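Local coordinates for lasso peptide isopeptidase AtxE2 (Asticcacaulis excentricus, PDB 5TXE), which hydrolyses the isopeptide bond of the lasso peptides astexin-2 and astexin-3, recognising their threaded, knotted shape and converting them to linear peptides, at residues F543-V547 with W656-L661; C551-S555 with W586-V592; W308-A313 with E355-L361; G117-N121 with R189-V193. The protein carries 1 engineered substitution. All coordinates share one frame; numbering follows the deposited sequence.

Contact 1 of 4, residues F543-V547 with W656-L661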
loop_
_atom_site.group_PDB
_atom_site.type_symbol
_atom_site.label_atom_id
_atom_site.label_comp_id
_atom_site.label_asym_id
_atom_site.label_seq_id
_atom_site.Cartn_x
_atom_site.Cartn_y
_atom_site.Cartn_z
ATOM N N PHE A 543 3.264 8.622 25.140
ATOM C CA PHE A 543 2.069 8.958 24.335
ATOM C C PHE A 543 0.864 9.316 25.158
ATOM O O PHE A 543 0.487 8.596 26.028
ATOM C CB PHE A 543 1.806 7.790 23.393
ATOM C CG PHE A 543 2.992 7.491 22.540
ATOM C CD1 PHE A 543 3.355 8.368 21.543
ATOM C CD2 PHE A 543 3.738 6.396 22.741
ATOM C CE1 PHE A 543 4.438 8.124 20.761
ATOM C CE2 PHE A 543 4.839 6.151 21.966
ATOM C CZ PHE A 543 5.172 7.017 20.973
ATOM N N ALA A 544 0.234 10.437 24.884
ATOM C CA ALA A 544 -0.903 10.829 25.667
ATOM C C ALA A 544 -2.263 10.358 25.079
ATOM O O ALA A 544 -3.315 10.525 25.735
ATOM C CB ALA A 544 -0.921 12.322 25.791
ATOM N N ALA A 545 -2.257 9.872 23.842
ATOM C CA ALA A 545 -3.486 9.331 23.182
ATOM C C ALA A 545 -3.101 8.525 21.961
ATOM O O ALA A 545 -2.010 8.752 21.390
ATOM C CB ALA A 545 -4.435 10.440 22.824
ATOM N N ALA A 546 -3.923 7.537 21.618
ATOM C CA ALA A 546 -3.632 6.703 20.480
ATOM C C ALA A 546 -4.879 6.258 19.746
ATOM O O ALA A 546 -5.978 6.233 20.330
ATOM C CB ALA A 546 -2.799 5.528 20.896
ATOM N N VAL A 547 -4.695 5.963 18.453
ATOM C CA VAL A 547 -5.672 5.388 17.607
ATOM C C VAL A 547 -5.013 4.254 16.857
ATOM O O VAL A 547 -3.876 4.384 16.432
ATOM C CB VAL A 547 -6.218 6.395 16.611
ATOM C CG1 VAL A 547 -7.234 5.719 15.690
ATOM C CG2 VAL A 547 -6.900 7.543 17.358
ATOM N N TRP A 656 -11.022 12.723 18.251
ATOM C CA TRP A 656 -10.421 12.050 19.379
ATOM C C TRP A 656 -9.189 12.820 19.839
ATOM O O TRP A 656 -9.035 13.067 21.037
ATOM C CB TRP A 656 -10.041 10.644 19.000
ATOM C CG TRP A 656 -9.388 9.806 19.996
ATOM C CD1 TRP A 656 -8.072 9.491 20.031
ATOM C CD2 TRP A 656 -10.001 9.021 20.992
ATOM N NE1 TRP A 656 -7.807 8.596 21.020
ATOM C CE2 TRP A 656 -8.978 8.291 21.645
ATOM C CE3 TRP A 656 -11.306 8.886 21.443
ATOM C CZ2 TRP A 656 -9.221 7.466 22.715
ATOM C CZ3 TRP A 656 -11.552 8.005 22.507
ATOM C CH2 TRP A 656 -10.538 7.277 23.091
ATOM N N PHE A 657 -8.291 13.114 18.906
ATOM C CA PHE A 657 -7.096 13.878 19.264
ATOM C C PHE A 657 -7.388 15.320 19.732
ATOM O O PHE A 657 -6.768 15.796 20.679
ATOM C CB PHE A 657 -6.090 13.843 18.157
ATOM C CG PHE A 657 -5.371 12.517 18.021
ATOM C CD1 PHE A 657 -4.792 11.933 19.093
ATOM C CD2 PHE A 657 -5.379 11.843 16.839
ATOM C CE1 PHE A 657 -4.188 10.699 18.983
ATOM C CE2 PHE A 657 -4.754 10.621 16.699
ATOM C CZ PHE A 657 -4.129 10.066 17.764
ATOM N N ARG A 658 -8.376 15.983 19.157
ATOM C CA ARG A 658 -8.788 17.288 19.682
ATOM C C ARG A 658 -9.283 17.194 21.111
ATOM O O ARG A 658 -8.995 18.073 21.937
ATOM C CB ARG A 658 -9.873 17.933 18.846
ATOM C CG ARG A 658 -9.375 18.401 17.509
ATOM C CD ARG A 658 -10.470 19.124 16.698
ATOM N NE ARG A 658 -10.692 20.450 17.240
ATOM C CZ ARG A 658 -11.863 20.995 17.556
ATOM N NH1 ARG A 658 -13.025 20.390 17.321
ATOM N NH2 ARG A 658 -11.855 22.208 18.078
ATOM N N PHE A 659 -10.008 16.119 21.424
ATOM C CA PHE A 659 -10.549 15.934 22.747
ATOM C C PHE A 659 -9.426 15.700 23.761
ATOM O O PHE A 659 -9.383 16.377 24.779
ATOM C CB PHE A 659 -11.609 14.792 22.781
ATOM C CG PHE A 659 -12.205 14.510 24.156
ATOM C CD1 PHE A 659 -13.263 15.218 24.618
ATOM C CD2 PHE A 659 -11.663 13.545 24.963
ATOM C CE1 PHE A 659 -13.775 14.982 25.890
ATOM C CE2 PHE A 659 -12.183 13.272 26.200
ATOM C CZ PHE A 659 -13.238 13.985 26.664
ATOM N N TRP A 660 -8.542 14.743 23.511
ATOM C CA TRP A 660 -7.582 14.371 24.493
ATOM C C TRP A 660 -6.374 15.232 24.495
ATOM O O TRP A 660 -5.772 15.386 25.556
ATOM C CB TRP A 660 -7.108 12.969 24.298
ATOM C CG TRP A 660 -8.198 11.953 24.479
ATOM C CD1 TRP A 660 -8.851 11.267 23.500
ATOM C CD2 TRP A 660 -8.701 11.479 25.720
ATOM N NE1 TRP A 660 -9.731 10.368 24.069
ATOM C CE2 TRP A 660 -9.660 10.496 25.434
ATOM C CE3 TRP A 660 -8.435 11.808 27.056
ATOM C CZ2 TRP A 660 -10.352 9.836 26.417
ATOM C CZ3 TRP A 660 -9.127 11.158 28.042
ATOM C CH2 TRP A 660 -10.091 10.178 27.712
ATOM N N LEU A 661 -5.967 15.777 23.346
ATOM C CA LEU A 661 -4.748 16.577 23.294
ATOM C C LEU A 661 -4.973 18.067 23.286
ATOM O O LEU A 661 -4.040 18.766 23.565
ATOM C CB LEU A 661 -3.892 16.244 22.082
ATOM C CG LEU A 661 -3.518 14.787 21.912
ATOM C CD1 LEU A 661 -2.728 14.608 20.621
ATOM C CD2 LEU A 661 -2.736 14.189 23.045
#
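Trp656 carries CG opposite its backbone N (chi1 179°), whereas in Phe657 CG stands opposite the carbonyl carbon (chi1 -74°), and these two torsions bring both rings onto Val547. The setting is the alpha/beta-hydrolase fold: helix 643-662 packs on strand 545-548 of the central mixed sheet, the two short axes running nearly antiparallel at 167° and 9.0 Å apart. Val547 offers a single branch, CG2, which lies 3.5 Å from Trp656 CD1 and 3.8 Å from Phe657 CZ, so one methyl touches the rings of two consecutive helix residues. Ala545 CB points at the helix, 3.9 Å from Phe657 CE1 and 4.0 Å from Trp660 CB. The Phe657 ring also turns its edge to Ala545 O. Cutting Phe657 back to an alanine is likely to take one of two aromatic neighbours from Val547 CG2 and Ala545 CB and open a gap beside the strand, where Phe462 and Thr524 also touch the ring. Farther along, Leu661 CD2 packs 3.8 Å from Ala544 CB. Beyond these apolar contacts, one polar link joins the elements, a weak, bent hydrogen bond of 3.1 Å from Trp656 NE1 to Ala546 O.

Contact 2 of 4, residues C551-S555 with W586-V592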
loop_
_atom_site.group_PDB
_atom_site.type_symbol
_atom_site.label_atom_id
_atom_site.label_comp_id
_atom_site.label_asym_id
_atom_site.label_seq_id
_atom_site.Cartn_x
_atom_site.Cartn_y
_atom_site.Cartn_z
ATOM N N CYS A 551 -6.487 -4.561 16.643
ATOM C CA CYS A 551 -5.956 -5.072 17.868
ATOM C C CYS A 551 -6.271 -6.602 17.823
ATOM O O CYS A 551 -7.250 -7.018 17.178
ATOM C CB CYS A 551 -6.610 -4.337 19.038
ATOM S SG CYS A 551 -5.648 -4.384 20.572
ATOM N N CYS A 552 -5.424 -7.463 18.382
ATOM C CA CYS A 552 -4.257 -7.078 19.221
ATOM C C CYS A 552 -3.027 -7.835 18.814
ATOM O O CYS A 552 -3.072 -8.786 18.010
ATOM C CB CYS A 552 -4.569 -7.406 20.682
ATOM S SG CYS A 552 -5.894 -6.350 21.334
ATOM N N THR A 553 -1.899 -7.430 19.361
ATOM C CA THR A 553 -0.681 -8.196 19.143
ATOM C C THR A 553 -0.501 -9.151 20.303
ATOM O O THR A 553 0.161 -8.791 21.325
ATOM C CB THR A 553 0.520 -7.248 18.981
ATOM O OG1 THR A 553 0.211 -6.249 17.999
ATOM C CG2 THR A 553 1.726 -8.050 18.601
ATOM N N ASP A 554 -1.137 -10.314 20.198
ATOM C CA ASP A 554 -1.267 -11.249 21.335
ATOM C C ASP A 554 -1.480 -12.635 20.819
ATOM O O ASP A 554 -1.689 -12.800 19.600
ATOM C CB ASP A 554 -2.340 -10.806 22.358
ATOM C CG ASP A 554 -3.815 -10.867 21.839
ATOM O OD1 ASP A 554 -4.072 -11.139 20.636
ATOM O OD2 ASP A 554 -4.742 -10.588 22.673
ATOM N N SER A 555 -1.372 -13.639 21.689
ATOM C CA SER A 555 -1.530 -15.025 21.246
ATOM C C SER A 555 -2.925 -15.284 20.730
ATOM O O SER A 555 -3.103 -16.056 19.779
ATOM C CB SER A 555 -1.209 -16.073 22.338
ATOM O OG SER A 555 -2.045 -15.860 23.445
ATOM N N TRP A 586 4.914 -12.578 24.432
ATOM C CA TRP A 586 3.725 -11.739 24.401
ATOM C C TRP A 586 3.665 -10.656 25.482
ATOM O O TRP A 586 2.884 -9.710 25.386
ATOM C CB TRP A 586 2.496 -12.674 24.461
ATOM C CG TRP A 586 2.425 -13.616 23.254
ATOM C CD1 TRP A 586 2.541 -15.004 23.244
ATOM C CD2 TRP A 586 2.282 -13.215 21.890
ATOM N NE1 TRP A 586 2.485 -15.462 21.942
ATOM C CE2 TRP A 586 2.304 -14.390 21.099
ATOM C CE3 TRP A 586 2.129 -11.984 21.268
ATOM C CZ2 TRP A 586 2.183 -14.353 19.722
ATOM C CZ3 TRP A 586 2.003 -11.934 19.909
ATOM C CH2 TRP A 586 2.041 -13.120 19.135
ATOM N N ALA A 587 4.484 -10.751 26.517
ATOM C CA ALA A 587 4.443 -9.768 27.612
ATOM C C ALA A 587 4.752 -8.354 27.176
ATOM O O ALA A 587 4.301 -7.377 27.798
ATOM C CB ALA A 587 5.452 -10.176 28.671
ATOM N N ALA A 588 5.488 -8.216 26.081
ATOM C CA ALA A 588 5.815 -6.873 25.594
ATOM C C ALA A 588 4.701 -6.209 24.828
ATOM O O ALA A 588 4.793 -5.010 24.561
ATOM C CB ALA A 588 7.023 -6.983 24.678
ATOM N N THR A 589 3.681 -6.978 24.405
ATOM C CA THR A 589 2.622 -6.418 23.536
ATOM C C THR A 589 1.155 -6.766 23.870
ATOM O O THR A 589 0.289 -6.059 23.412
ATOM C CB THR A 589 2.785 -6.846 22.067
ATOM O OG1 THR A 589 2.725 -8.278 21.982
ATOM C CG2 THR A 589 4.099 -6.356 21.470
ATOM N N SER A 590 0.891 -7.804 24.661
ATOM C CA SER A 590 -0.465 -8.247 24.917
ATOM C C SER A 590 -1.189 -7.266 25.807
ATOM O O SER A 590 -0.707 -6.937 26.903
ATOM C CB SER A 590 -0.517 -9.627 25.538
ATOM O OG SER A 590 -1.769 -9.789 26.189
ATOM N N PHE A 591 -2.344 -6.796 25.334
ATOM C CA PHE A 591 -3.197 -5.964 26.176
ATOM C C PHE A 591 -3.928 -6.746 27.267
ATOM O O PHE A 591 -4.322 -6.174 28.289
ATOM C CB PHE A 591 -4.214 -5.172 25.345
ATOM C CG PHE A 591 -3.627 -4.032 24.564
ATOM C CD1 PHE A 591 -2.315 -3.637 24.713
ATOM C CD2 PHE A 591 -4.413 -3.348 23.681
ATOM C CE1 PHE A 591 -1.825 -2.549 23.998
ATOM C CE2 PHE A 591 -3.925 -2.299 22.935
ATOM C CZ PHE A 591 -2.634 -1.888 23.094
ATOM N N VAL A 592 -4.099 -8.039 27.094
ATOM C CA VAL A 592 -4.674 -8.834 28.181
ATOM C C VAL A 592 -3.671 -8.868 29.369
ATOM O O VAL A 592 -4.025 -8.541 30.483
ATOM C CB VAL A 592 -5.014 -10.286 27.714
ATOM C CG1 VAL A 592 -5.545 -11.168 28.869
ATOM C CG2 VAL A 592 -6.053 -10.226 26.627
HETATM O O HOH W 1 -1.943 -5.825 21.721
HETATM O O HOH W 2 -4.329 -8.541 24.083
#
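Thr553 O receives the hydroxyl of Thr589 in a 2.7 Å hydrogen bond from OG1, the donor standing above the carbonyl plane by 39°. Water 1 doubles the link, accepting from Thr553 N and donating to Thr589 O at 2.8 Å, and it lies over the centre of the Phe591 ring. The Trp586 indole lies flat under the next peptide: Ser555 N is 3.6 Å above its plane, and Ser555 CB makes a CH-pi contact 4.0 Å from the centroid of the five-membered ring. Glu576 O takes the indole N-H, and Asp581 OD1 accepts from Ser555 N. A serine in place of Trp586 would probably uncover the Asp554-Ser555 peptide and leave Glu576 O without its indole donor. Cys551 SG approaches the Phe591 ring obliquely, 4.4 Å from its centroid. Ser590, at the N-cap of helix 591-594, bonds Val593 N through OG, which also meets Asp581 OD2; Asp554 is likewise an N-cap, its OD1 also bonding Thr557 OG1. The side chain of Cys551 is about 8 Å from that of Glu610, the inferred charge-relay acid, and beside that site the cis peptide and 2.1 Å SG-SG bond of Cys551 and Cys552 form a vicinal disulfide turn.

Contact 3 of 4, residues W308-A313 with E355-L361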
loop_
_atom_site.group_PDB
_atom_site.type_symbol
_atom_site.label_atom_id
_atom_site.label_comp_id
_atom_site.label_asym_id
_atom_site.label_seq_id
_atom_site.Cartn_x
_atom_site.Cartn_y
_atom_site.Cartn_z
ATOM N N TRP A 308 15.118 0.687 -18.629
ATOM C CA TRP A 308 14.549 0.700 -19.986
ATOM C C TRP A 308 15.633 0.864 -21.037
ATOM O O TRP A 308 16.469 1.800 -20.932
ATOM C CB TRP A 308 13.662 1.927 -20.174
ATOM C CG TRP A 308 12.419 1.983 -19.339
ATOM C CD1 TRP A 308 11.189 1.537 -19.694
ATOM C CD2 TRP A 308 12.290 2.540 -18.032
ATOM N NE1 TRP A 308 10.305 1.762 -18.684
ATOM C CE2 TRP A 308 10.960 2.388 -17.655
ATOM C CE3 TRP A 308 13.186 3.130 -17.137
ATOM C CZ2 TRP A 308 10.489 2.803 -16.418
ATOM C CZ3 TRP A 308 12.712 3.570 -15.919
ATOM C CH2 TRP A 308 11.369 3.398 -15.567
ATOM N N GLY A 309 15.646 -0.052 -22.013
ATOM C CA GLY A 309 16.616 -0.002 -23.111
ATOM C C GLY A 309 16.075 0.771 -24.301
ATOM O O GLY A 309 14.931 0.628 -24.646
ATOM N N ASP A 310 16.908 1.551 -24.960
ATOM C CA ASP A 310 16.493 2.320 -26.146
ATOM C C ASP A 310 17.508 2.090 -27.257
ATOM O O ASP A 310 18.585 2.695 -27.210
ATOM C CB ASP A 310 16.439 3.816 -25.771
ATOM C CG ASP A 310 16.012 4.743 -26.938
ATOM O OD1 ASP A 310 15.834 4.251 -28.084
ATOM O OD2 ASP A 310 15.837 5.974 -26.653
ATOM N N GLU A 311 17.158 1.255 -28.244
ATOM C CA GLU A 311 18.068 0.906 -29.364
ATOM C C GLU A 311 18.450 2.095 -30.246
ATOM O O GLU A 311 19.623 2.300 -30.561
ATOM C CB GLU A 311 17.464 -0.232 -30.234
ATOM C CG GLU A 311 18.432 -1.381 -30.538
ATOM C CD GLU A 311 17.796 -2.740 -30.299
ATOM O OE1 GLU A 311 17.467 -3.020 -29.113
ATOM O OE2 GLU A 311 17.638 -3.527 -31.275
ATOM N N THR A 312 17.465 2.917 -30.565
ATOM C CA THR A 312 17.666 4.091 -31.394
ATOM C C THR A 312 18.713 5.044 -30.807
ATOM O O THR A 312 19.634 5.491 -31.505
ATOM C CB THR A 312 16.322 4.815 -31.560
ATOM O OG1 THR A 312 15.389 3.878 -32.082
ATOM C CG2 THR A 312 16.400 6.005 -32.494
ATOM N N ALA A 313 18.574 5.375 -29.529
ATOM C CA ALA A 313 19.499 6.311 -28.903
ATOM C C ALA A 313 20.729 5.556 -28.416
ATOM O O ALA A 313 21.732 6.175 -28.045
ATOM C CB ALA A 313 18.825 7.024 -27.742
ATOM N N GLU A 355 6.418 4.177 -18.460
ATOM C CA GLU A 355 6.655 3.511 -19.742
ATOM C C GLU A 355 7.248 4.514 -20.756
ATOM O O GLU A 355 6.961 5.755 -20.700
ATOM C CB GLU A 355 5.355 2.944 -20.296
ATOM C CG GLU A 355 4.842 1.722 -19.519
ATOM C CD GLU A 355 3.691 1.004 -20.241
ATOM O OE1 GLU A 355 3.168 1.520 -21.256
ATOM O OE2 GLU A 355 3.277 -0.078 -19.781
ATOM N N ARG A 356 8.098 4.011 -21.665
ATOM C CA ARG A 356 8.839 4.922 -22.575
ATOM C C ARG A 356 8.173 5.059 -23.924
ATOM O O ARG A 356 7.726 4.082 -24.501
ATOM C CB ARG A 356 10.265 4.423 -22.748
ATOM C CG ARG A 356 11.208 5.353 -23.518
ATOM C CD ARG A 356 12.638 4.806 -23.587
ATOM N NE ARG A 356 12.703 3.523 -24.270
ATOM C CZ ARG A 356 12.599 3.379 -25.585
ATOM N NH1 ARG A 356 12.535 4.442 -26.403
ATOM N NH2 ARG A 356 12.613 2.170 -26.090
ATOM N N GLN A 357 8.083 6.298 -24.383
ATOM C CA GLN A 357 7.782 6.640 -25.781
ATOM C C GLN A 357 8.945 7.509 -26.315
ATOM O O GLN A 357 9.083 8.687 -25.931
ATOM C CB GLN A 357 6.491 7.477 -25.890
ATOM C CG GLN A 357 6.266 8.147 -27.264
ATOM C CD GLN A 357 5.817 9.595 -27.144
ATOM O OE1 GLN A 357 6.531 10.433 -26.583
ATOM N NE2 GLN A 357 4.644 9.908 -27.675
ATOM N N ALA A 358 9.696 6.946 -27.255
ATOM C CA ALA A 358 10.875 7.589 -27.822
ATOM C C ALA A 358 11.797 8.121 -26.723
ATOM O O ALA A 358 12.330 7.320 -25.952
ATOM C CB ALA A 358 10.464 8.691 -28.791
ATOM N N LYS A 359 11.921 9.450 -26.603
ATOM C CA LYS A 359 12.761 10.080 -25.593
ATOM C C LYS A 359 11.987 10.769 -24.439
ATOM O O LYS A 359 12.494 11.672 -23.739
ATOM C CB LYS A 359 13.732 11.018 -26.293
ATOM C CG LYS A 359 14.943 10.245 -26.770
ATOM C CD LYS A 359 15.867 11.125 -27.570
ATOM C CE LYS A 359 16.791 10.219 -28.369
ATOM N NZ LYS A 359 17.621 10.975 -29.333
ATOM N N ARG A 360 10.762 10.295 -24.218
ATOM C CA ARG A 360 10.046 10.603 -22.978
ATOM C C ARG A 360 9.640 9.340 -22.198
ATOM O O ARG A 360 9.409 8.256 -22.736
ATOM C CB ARG A 360 8.879 11.593 -23.176
ATOM C CG ARG A 360 8.335 11.686 -24.578
ATOM C CD ARG A 360 8.142 13.133 -25.015
ATOM N NE ARG A 360 6.935 13.758 -24.464
ATOM C CZ ARG A 360 5.686 13.433 -24.810
ATOM N NH1 ARG A 360 5.417 12.465 -25.691
ATOM N NH2 ARG A 360 4.682 14.087 -24.245
ATOM N N LEU A 361 9.583 9.526 -20.894
ATOM C CA LEU A 361 8.974 8.600 -19.992
ATOM C C LEU A 361 7.600 9.201 -19.650
ATOM O O LEU A 361 7.493 10.383 -19.361
ATOM C CB LEU A 361 9.854 8.524 -18.747
ATOM C CG LEU A 361 10.095 7.185 -18.109
ATOM C CD1 LEU A 361 10.394 6.099 -19.138
ATOM C CD2 LEU A 361 11.240 7.315 -17.129
#
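Asp310 lays its carboxylate over one face of the Arg356 guanidinium, the two planes stacked only 12° apart. The nearest charged atoms, Asp310 OD2 and Arg356 NH1, are 3.6 Å apart, a long salt bridge in which no N-H points at the oxygen, so the attraction is one of charge alone. At the other terminal nitrogen, Arg356 NH2 gives a weak hydrogen bond of 3.1 Å to Gly309 O. The apolar half of the contact is Trp308, whose six-membered ring receives Leu361 CD1 over its face in a CH-pi contact, the methyl carbon 4.2 Å from the centroid.

Several groups hold these partners in place. Arg356 bends at chi3 (61°), and its NH1 donates within the guanidinium plane to a lone pair of Ala358 O at 2.9 Å; this bond ties the arginine to the type II' turn from Gln357 to Arg360. Asp310 also takes part in two weak hydrogen bonds, OD1 from Ala313 N and OD2 with Tyr317 OH. Lys359 extends past the carboxylate to bring CE within 3.8 Å of Ala313 CB.

In the larger fold, the segments 308-310 and 355-357 run nearly parallel (14°), their axes 8.7 Å apart at closest. Each lies at the edge of its own four-stranded antiparallel sheet, consistent with adjacent blades of the beta-propeller of prolyl oligopeptidase relatives; Tyr317 of strand 315-322 packs on Arg356 and Lys359, and Cys354 of strand 350-357 on Trp308 and Leu361.

Contact 4 of 4, residues G117-N121 with R189-V193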
loop_
_atom_site.group_PDB
_atom_site.type_symbol
_atom_site.label_atom_id
_atom_site.label_comp_id
_atom_site.label_asym_id
_atom_site.label_seq_id
_atom_site.Cartn_x
_atom_site.Cartn_y
_atom_site.Cartn_z
ATOM N N GLY A 117 -0.819 -21.209 1.400
ATOM C CA GLY A 117 -1.444 -22.437 0.942
ATOM C C GLY A 117 -2.931 -22.362 0.682
ATOM O O GLY A 117 -3.546 -23.368 0.232
ATOM N N TYR A 118 -3.515 -21.181 0.876
ATOM C CA TYR A 118 -4.871 -20.922 0.437
ATOM C C TYR A 118 -4.873 -20.409 -1.007
ATOM O O TYR A 118 -4.032 -19.598 -1.401
ATOM C CB TYR A 118 -5.562 -19.881 1.335
ATOM C CG TYR A 118 -5.666 -20.342 2.766
ATOM C CD1 TYR A 118 -6.333 -21.528 3.095
ATOM C CD2 TYR A 118 -5.083 -19.624 3.784
ATOM C CE1 TYR A 118 -6.431 -21.966 4.389
ATOM C CE2 TYR A 118 -5.207 -20.047 5.092
ATOM C CZ TYR A 118 -5.867 -21.242 5.389
ATOM O OH TYR A 118 -5.979 -21.727 6.689
ATOM N N ALA A 119 -5.866 -20.829 -1.771
ATOM C CA ALA A 119 -6.016 -20.345 -3.146
ATOM C C ALA A 119 -6.390 -18.857 -3.246
ATOM O O ALA A 119 -6.066 -18.174 -4.226
ATOM C CB ALA A 119 -7.035 -21.193 -3.887
ATOM N N ARG A 120 -7.029 -18.343 -2.205
ATOM C CA ARG A 120 -7.357 -16.952 -2.147
ATOM C C ARG A 120 -7.385 -16.446 -0.715
ATOM O O ARG A 120 -8.271 -16.761 -0.006
ATOM C CB ARG A 120 -8.735 -16.734 -2.741
ATOM C CG ARG A 120 -9.051 -15.260 -2.866
ATOM C CD ARG A 120 -10.182 -15.016 -3.812
ATOM N NE ARG A 120 -11.442 -15.202 -3.108
ATOM C CZ ARG A 120 -12.618 -15.290 -3.730
ATOM N NH1 ARG A 120 -12.685 -15.223 -5.069
ATOM N NH2 ARG A 120 -13.729 -15.450 -3.017
ATOM N N ASN A 121 -6.400 -15.661 -0.299
ATOM C CA ASN A 121 -6.330 -15.198 1.066
ATOM C C ASN A 121 -7.447 -14.152 1.262
ATOM O O ASN A 121 -8.006 -13.663 0.297
ATOM C CB ASN A 121 -4.931 -14.602 1.316
ATOM C CG ASN A 121 -4.588 -14.429 2.805
ATOM O OD1 ASN A 121 -5.112 -15.137 3.672
ATOM N ND2 ASN A 121 -3.698 -13.461 3.100
ATOM N N ARG A 189 -9.933 -19.391 -12.796
ATOM C CA ARG A 189 -9.876 -20.603 -12.035
ATOM C C ARG A 189 -11.221 -21.254 -11.771
ATOM O O ARG A 189 -11.732 -21.216 -10.656
ATOM C CB ARG A 189 -9.118 -20.347 -10.719
ATOM C CG ARG A 189 -7.649 -19.961 -10.946
ATOM C CD ARG A 189 -6.845 -19.712 -9.672
ATOM N NE ARG A 189 -7.410 -18.622 -8.908
ATOM C CZ ARG A 189 -7.105 -18.375 -7.634
ATOM N NH1 ARG A 189 -6.222 -19.121 -6.998
ATOM N NH2 ARG A 189 -7.668 -17.377 -7.014
ATOM N N PRO A 190 -11.760 -21.943 -12.771
ATOM C CA PRO A 190 -13.014 -22.629 -12.534
ATOM C C PRO A 190 -12.852 -23.633 -11.433
ATOM O O PRO A 190 -13.824 -23.953 -10.765
ATOM C CB PRO A 190 -13.285 -23.351 -13.865
ATOM C CG PRO A 190 -11.980 -23.344 -14.602
ATOM C CD PRO A 190 -11.323 -22.066 -14.178
ATOM N N GLY A 191 -11.649 -24.172 -11.236
ATOM C CA GLY A 191 -11.453 -25.142 -10.126
ATOM C C GLY A 191 -11.777 -24.532 -8.739
ATOM O O GLY A 191 -12.090 -25.243 -7.786
ATOM N N PHE A 192 -11.638 -23.231 -8.616
ATOM C CA PHE A 192 -11.835 -22.559 -7.356
ATOM C C PHE A 192 -13.325 -22.595 -7.081
ATOM O O PHE A 192 -13.746 -22.908 -5.979
ATOM C CB PHE A 192 -11.311 -21.122 -7.393
ATOM C CG PHE A 192 -11.494 -20.402 -6.100
ATOM C CD1 PHE A 192 -12.700 -19.809 -5.803
ATOM C CD2 PHE A 192 -10.495 -20.365 -5.160
ATOM C CE1 PHE A 192 -12.884 -19.160 -4.588
ATOM C CE2 PHE A 192 -10.675 -19.729 -3.963
ATOM C CZ PHE A 192 -11.858 -19.115 -3.657
ATOM N N VAL A 193 -14.117 -22.327 -8.106
ATOM C CA VAL A 193 -15.568 -22.450 -8.022
ATOM C C VAL A 193 -16.051 -23.855 -7.673
ATOM O O VAL A 193 -16.916 -24.036 -6.823
ATOM C CB VAL A 193 -16.227 -21.961 -9.341
ATOM C CG1 VAL A 193 -17.748 -22.158 -9.308
ATOM C CG2 VAL A 193 -15.943 -20.477 -9.540
HETATM O O HOH W 3 -6.057 -15.553 -5.282
#
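Loop 117-121 passes the first turn of helix 190-202 without strand-like pairing, the CA atoms of Ala119 and Phe192 coming to 7.5 Å, and the turn itself is closed by a backbone bond from Phe192 N to Arg189 O. Ala119 O is the polar hub. Arg189 NH1 donates to it at 2.9 Å with a fairly straight 162° geometry, while NH2 adds a weak bond of 3.3 Å, so one oxygen is gripped by both terminal nitrogens and lies in the guanidinium plane. Water 3 also donates to Ala119 O, at 2.8 Å, and accepts weakly from Arg189 NH2. NE of the arginine also forms a salt bridge with Glu174, and a long, weak ion pair joins NH1 to Glu225.

Beside this hub, with chi1 at -180°, the Phe192 ring extends away from its own N and toward the loop. Ala119 CB meets the ring at its edge, 3.8 Å from CD2. Arg120 crosses the ring at about a right angle: its CB is 3.8 Å from Phe192 CE2, and its guanidinium, bent round at chi3, takes Phe192 CZ over one face with the planes 38° apart.

Trp116, which binds astexin-3, is close in sequence, and Asn121 ND2 hydrogen-bonds the backbone of the bound peptide. The chemistry suggests that the loop is held here mainly through its backbone carbonyl rather than by paired side-chain charges: Arg120 NH1 and Arg189 NH2 stay 5.8 Å apart, and acidic Glu174 probably offsets the charge of Arg189.

In the fold
From the N terminus, contact 4 comes first, closing a loop of 67 intervening residues that is just over half strand and bringing the substrate-side loop 117-121 to the start of helix 190-202. Contact 3 follows in series, spanning 41 residues with no helix and joining two successive four-stranded sheets; its centre lies about 39 Å from that of contact 4. The last two belong to the hydrolase domain. Contact 1 opens at 543-547 and closes only at 656-661, joining strand 545-548 to helix 643-662. Contact 2 falls entirely between these ends and ties the loop after that strand to the start of helix 591-594. Their centres are about 21 Å apart. Contacts 1 and 3 lie on opposite sides of the chain's centre.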